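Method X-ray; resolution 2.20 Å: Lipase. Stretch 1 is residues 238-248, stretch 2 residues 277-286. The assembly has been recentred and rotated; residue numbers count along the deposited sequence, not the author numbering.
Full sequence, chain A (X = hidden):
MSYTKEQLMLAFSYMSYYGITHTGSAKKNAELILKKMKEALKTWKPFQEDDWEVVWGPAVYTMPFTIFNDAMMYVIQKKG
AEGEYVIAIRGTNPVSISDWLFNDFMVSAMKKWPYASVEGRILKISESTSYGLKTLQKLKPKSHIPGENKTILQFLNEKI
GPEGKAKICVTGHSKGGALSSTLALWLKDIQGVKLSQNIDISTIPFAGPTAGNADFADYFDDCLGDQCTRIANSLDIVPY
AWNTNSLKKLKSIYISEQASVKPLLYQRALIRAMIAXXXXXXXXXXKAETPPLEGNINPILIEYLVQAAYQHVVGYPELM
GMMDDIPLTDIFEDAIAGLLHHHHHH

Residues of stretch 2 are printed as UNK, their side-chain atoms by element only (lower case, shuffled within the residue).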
# COMPACT_ATOMS: atom_id res chain seq x y z
N VAL A 238 -8.64 1.18 8.35
CA VAL A 238 -7.36 0.47 8.13
C VAL A 238 -6.12 1.07 8.79
O VAL A 238 -5.38 0.37 9.48
CB VAL A 238 -7.12 0.28 6.65
CG1 VAL A 238 -5.74 -0.32 6.39
CG2 VAL A 238 -8.21 -0.63 6.12
N PRO A 239 -5.86 2.37 8.56
CA PRO A 239 -4.69 2.99 9.18
C PRO A 239 -4.76 2.97 10.69
O PRO A 239 -3.77 3.26 11.35
CB PRO A 239 -4.74 4.43 8.66
CG PRO A 239 -5.34 4.26 7.33
CD PRO A 239 -6.47 3.30 7.60
N TYR A 240 -5.93 2.65 11.25
CA TYR A 240 -6.09 2.62 12.71
C TYR A 240 -5.52 1.40 13.42
O TYR A 240 -5.60 1.29 14.64
CB TYR A 240 -7.56 2.76 13.12
CG TYR A 240 -8.12 4.17 13.02
CD1 TYR A 240 -8.41 4.74 11.78
CD2 TYR A 240 -8.40 4.92 14.17
CE1 TYR A 240 -8.96 6.01 11.67
CE2 TYR A 240 -8.96 6.21 14.08
CZ TYR A 240 -9.23 6.74 12.82
OH TYR A 240 -9.78 8.00 12.69
N ALA A 241 -4.97 0.46 12.65
CA ALA A 241 -4.36 -0.74 13.20
C ALA A 241 -2.86 -0.59 12.94
O ALA A 241 -2.47 -0.05 11.90
CB ALA A 241 -4.88 -1.98 12.48
N TRP A 242 -2.01 -1.05 13.86
CA TRP A 242 -2.40 -1.71 15.09
C TRP A 242 -1.97 -0.94 16.34
O TRP A 242 -1.77 -1.53 17.40
CB TRP A 242 -1.78 -3.12 15.13
CG TRP A 242 -2.50 -4.13 14.30
CD1 TRP A 242 -3.46 -5.01 14.72
CD2 TRP A 242 -2.30 -4.40 12.91
NE1 TRP A 242 -3.86 -5.81 13.68
CE2 TRP A 242 -3.17 -5.46 12.56
CE3 TRP A 242 -1.46 -3.86 11.93
CZ2 TRP A 242 -3.23 -5.98 11.26
CZ3 TRP A 242 -1.52 -4.38 10.63
CH2 TRP A 242 -2.39 -5.43 10.31
N ASN A 243 -1.81 0.37 16.25
CA ASN A 243 -1.44 1.13 17.44
C ASN A 243 -2.59 0.93 18.42
O ASN A 243 -3.76 1.05 18.04
CB ASN A 243 -1.25 2.60 17.06
CG ASN A 243 -1.21 3.52 18.27
OD1 ASN A 243 -2.24 3.88 18.82
ND2 ASN A 243 -0.01 3.89 18.68
N THR A 244 -2.29 0.59 19.68
CA THR A 244 -3.36 0.34 20.64
C THR A 244 -4.37 1.47 20.81
O THR A 244 -5.58 1.23 20.80
CB THR A 244 -2.80 -0.06 22.05
OG1 THR A 244 -2.29 1.10 22.71
CG2 THR A 244 -1.68 -1.10 21.92
N ASN A 245 -3.90 2.70 20.96
CA ASN A 245 -4.81 3.84 21.12
C ASN A 245 -5.75 3.97 19.93
O ASN A 245 -6.95 4.22 20.09
CB ASN A 245 -4.02 5.13 21.28
CG ASN A 245 -3.32 5.20 22.61
OD1 ASN A 245 -3.98 5.18 23.66
ND2 ASN A 245 -2.00 5.27 22.59
N SER A 246 -5.19 3.83 18.73
CA SER A 246 -5.95 3.91 17.50
C SER A 246 -7.01 2.81 17.42
O SER A 246 -8.14 3.05 17.00
CB SER A 246 -5.02 3.77 16.30
OG SER A 246 -4.31 4.97 16.07
N LEU A 247 -6.64 1.60 17.81
CA LEU A 247 -7.57 0.50 17.75
C LEU A 247 -8.82 0.78 18.59
O LEU A 247 -9.95 0.45 18.19
CB LEU A 247 -6.88 -0.80 18.20
CG LEU A 247 -5.88 -1.44 17.22
CD1 LEU A 247 -5.15 -2.60 17.91
CD2 LEU A 247 -6.61 -1.96 15.97
N LYS A 248 -8.63 1.41 19.74
CA LYS A 248 -9.75 1.73 20.62
C LYS A 248 -10.70 2.79 20.09
O LYS A 248 -11.65 3.18 20.76
CB LYS A 248 -9.21 2.12 21.99
CG LYS A 248 -8.64 0.93 22.76
CD LYS A 248 -7.89 1.35 24.02
CE LYS A 248 -7.25 0.14 24.69
NZ LYS A 248 -6.32 0.55 25.78
N UNK A 277 -4.14 -8.92 21.44
CA UNK A 277 -2.95 -9.53 20.86
C UNK A 277 -1.80 -8.59 20.48
O UNK A 277 -0.68 -9.06 20.30
o UNK A 277 -2.66 -13.09 20.76
c UNK A 277 -4.34 -11.53 19.98
c UNK A 277 -3.81 -12.62 20.94
c UNK A 277 -3.33 -10.41 19.65
o UNK A 277 -4.56 -13.01 21.87
N UNK A 278 -2.06 -7.29 20.37
CA UNK A 278 -0.99 -6.35 20.03
C UNK A 278 -0.64 -5.43 21.21
O UNK A 278 0.14 -4.48 21.08
c UNK A 278 -1.49 -6.41 17.59
o UNK A 278 -2.62 -4.86 19.05
c UNK A 278 -1.37 -5.51 18.82
N UNK A 279 -1.22 -5.72 22.36
CA UNK A 279 -0.95 -4.96 23.57
C UNK A 279 0.52 -5.10 23.96
O UNK A 279 1.04 -6.21 24.08
c UNK A 279 -2.81 -5.16 27.01
c UNK A 279 -1.70 -4.75 26.03
c UNK A 279 -2.78 -4.30 28.28
n UNK A 279 -3.91 -4.60 29.21
c UNK A 279 -1.82 -5.50 24.71
N UNK A 280 1.19 -3.97 24.15
CA UNK A 280 2.60 -4.01 24.52
C UNK A 280 3.54 -4.08 23.34
O UNK A 280 4.75 -4.02 23.53
N UNK A 281 3.00 -4.20 22.14
CA UNK A 281 3.84 -4.28 20.93
C UNK A 281 4.35 -2.91 20.49
O UNK A 281 5.29 -2.82 19.70
c UNK A 281 3.30 -6.37 19.54
c UNK A 281 2.84 -7.21 20.69
n UNK A 281 2.50 -9.53 21.44
c UNK A 281 3.04 -4.90 19.78
c UNK A 281 2.95 -8.67 20.32
N UNK A 282 3.70 -1.86 20.98
CA UNK A 282 4.06 -0.48 20.67
C UNK A 282 4.01 -0.17 19.17
O UNK A 282 4.88 0.53 18.63
c UNK A 282 5.44 -0.17 21.23
c UNK A 282 8.07 -0.48 22.71
c UNK A 282 6.84 0.24 23.28
c UNK A 282 5.53 -0.31 22.74
n UNK A 282 9.35 0.10 23.26
N UNK A 283 2.98 -0.70 18.51
CA UNK A 283 2.77 -0.49 17.08
C UNK A 283 2.50 0.99 16.87
O UNK A 283 1.73 1.59 17.62
c UNK A 283 1.58 -1.33 16.59
c UNK A 283 3.05 -4.19 14.50
o UNK A 283 3.05 -6.53 14.83
c UNK A 283 2.69 -5.28 15.26
c UNK A 283 2.68 -2.91 14.93
c UNK A 283 1.97 -5.13 16.44
c UNK A 283 1.95 -2.72 16.11
c UNK A 283 1.60 -3.85 16.86
N UNK A 284 3.12 1.58 15.86
CA UNK A 284 2.94 3.01 15.61
C UNK A 284 3.07 3.38 14.13
O UNK A 284 3.89 2.83 13.40
c UNK A 284 3.67 5.33 16.31
c UNK A 284 3.95 3.84 16.41
n UNK A 284 6.60 7.60 17.34
c UNK A 284 4.54 6.17 17.22
c UNK A 284 5.86 6.52 16.58
N UNK A 285 2.27 4.35 13.73
CA UNK A 285 2.22 4.83 12.36
C UNK A 285 3.50 5.60 12.05
O UNK A 285 4.08 6.22 12.93
c UNK A 285 0.18 4.41 10.20
c UNK A 285 0.13 5.70 11.01
c UNK A 285 1.02 5.76 12.25
n UNK A 285 -0.92 3.66 10.20
o UNK A 285 1.19 4.11 9.57
N UNK A 286 3.95 5.52 10.79
CA UNK A 286 5.11 6.27 10.31
C UNK A 286 4.48 7.62 10.03
O UNK A 286 3.29 7.69 9.71
c UNK A 286 5.67 5.69 8.97
c UNK A 286 4.54 5.54 7.96
c UNK A 286 4.98 5.01 6.59
c UNK A 286 6.39 4.37 9.22
O HOH W 1 0.79 0.54 20.23

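Position 277 carries three carbons in a row, the third bearing two oxygens: a carboxylate, hence Glu 277. It lies within a helix and touches nothing on stretch 1; an exposed place suits its charge.

At position 278 the first carbon holds one oxygen and one further carbon, the branched pattern of Thr 278. The residue is buried, and its two branches reach two stretch 1 side chains: CG2 lies 3.8 Å from Trp 242 CD1, and OG1 lies 3.6 Å from Leu 247 CD1. The hydroxyl also finds a hydrogen-bonding partner elsewhere in the structure, so burial does not leave it unsatisfied.

Position 279 shows four carbons in a row ending in nitrogen: Lys 279. Its fully extended chain suits an exposed site.

Position 280 has no side-chain atoms and is Gly 280. With phi/psi of 87/-5 a CB would be jammed against the carbonyl O of Lys 279, so glycine fits this corner of a type II turn, closed by a 3.1 Å hydrogen bond from the N of residue 281 to Thr 278 O.

Position 281, again four carbons and a terminal nitrogen, is Lys 281. Without touching stretch 1, its NZ makes a weak 3.4 Å hydrogen bond to Glu 277 O.

Position 282 repeats the pattern: Lys 282, exposed, its CB pointing away from stretch 1.

Position 283 has one carbon leading to a six-carbon ring with an oxygen: Tyr 283. The ring supplies apolar carbon for Trp 242 to pack against: Trp 242 CB lies 3.9 Å from Tyr 283 CD1 and 4.2 Å from the ring centroid, an off-centre CH-pi contact; the two aromatic rings meet obliquely. The hydroxyl is hydrogen-bonded elsewhere in the structure.

Position 284 has four carbons and a terminal nitrogen: Lys 284. Its CA lies 4.3 Å from Asn 243 ND2, but CB points away from stretch 1, so the side chain can be long and charged; NZ is bonded elsewhere in the structure.

Position 285 bears three carbons, the third carrying one oxygen and one nitrogen, the amide of Gln 285. Its length brings NE2 within 3.1 Å of Pro 239 O, to which it donates a hydrogen bond.

Position 286 has four carbons forked at the first, one arm two carbons long: Ile 286, apolar and buried beyond reach of stretch 1.

The contact combines apolar packing with hydrogen bonds donated by side-chain amides. Thr 278 and Tyr 283 pack against Trp 242, while Asn 243 ND2 donates to Tyr 283 O (3.1 Å) and its OD1 caps the helix at Ser 246 N (3.0 Å). Water 1 bridges Thr 244 N and Tyr 283 O.

Stretch 2 (277-286) ETKGKKYKQI
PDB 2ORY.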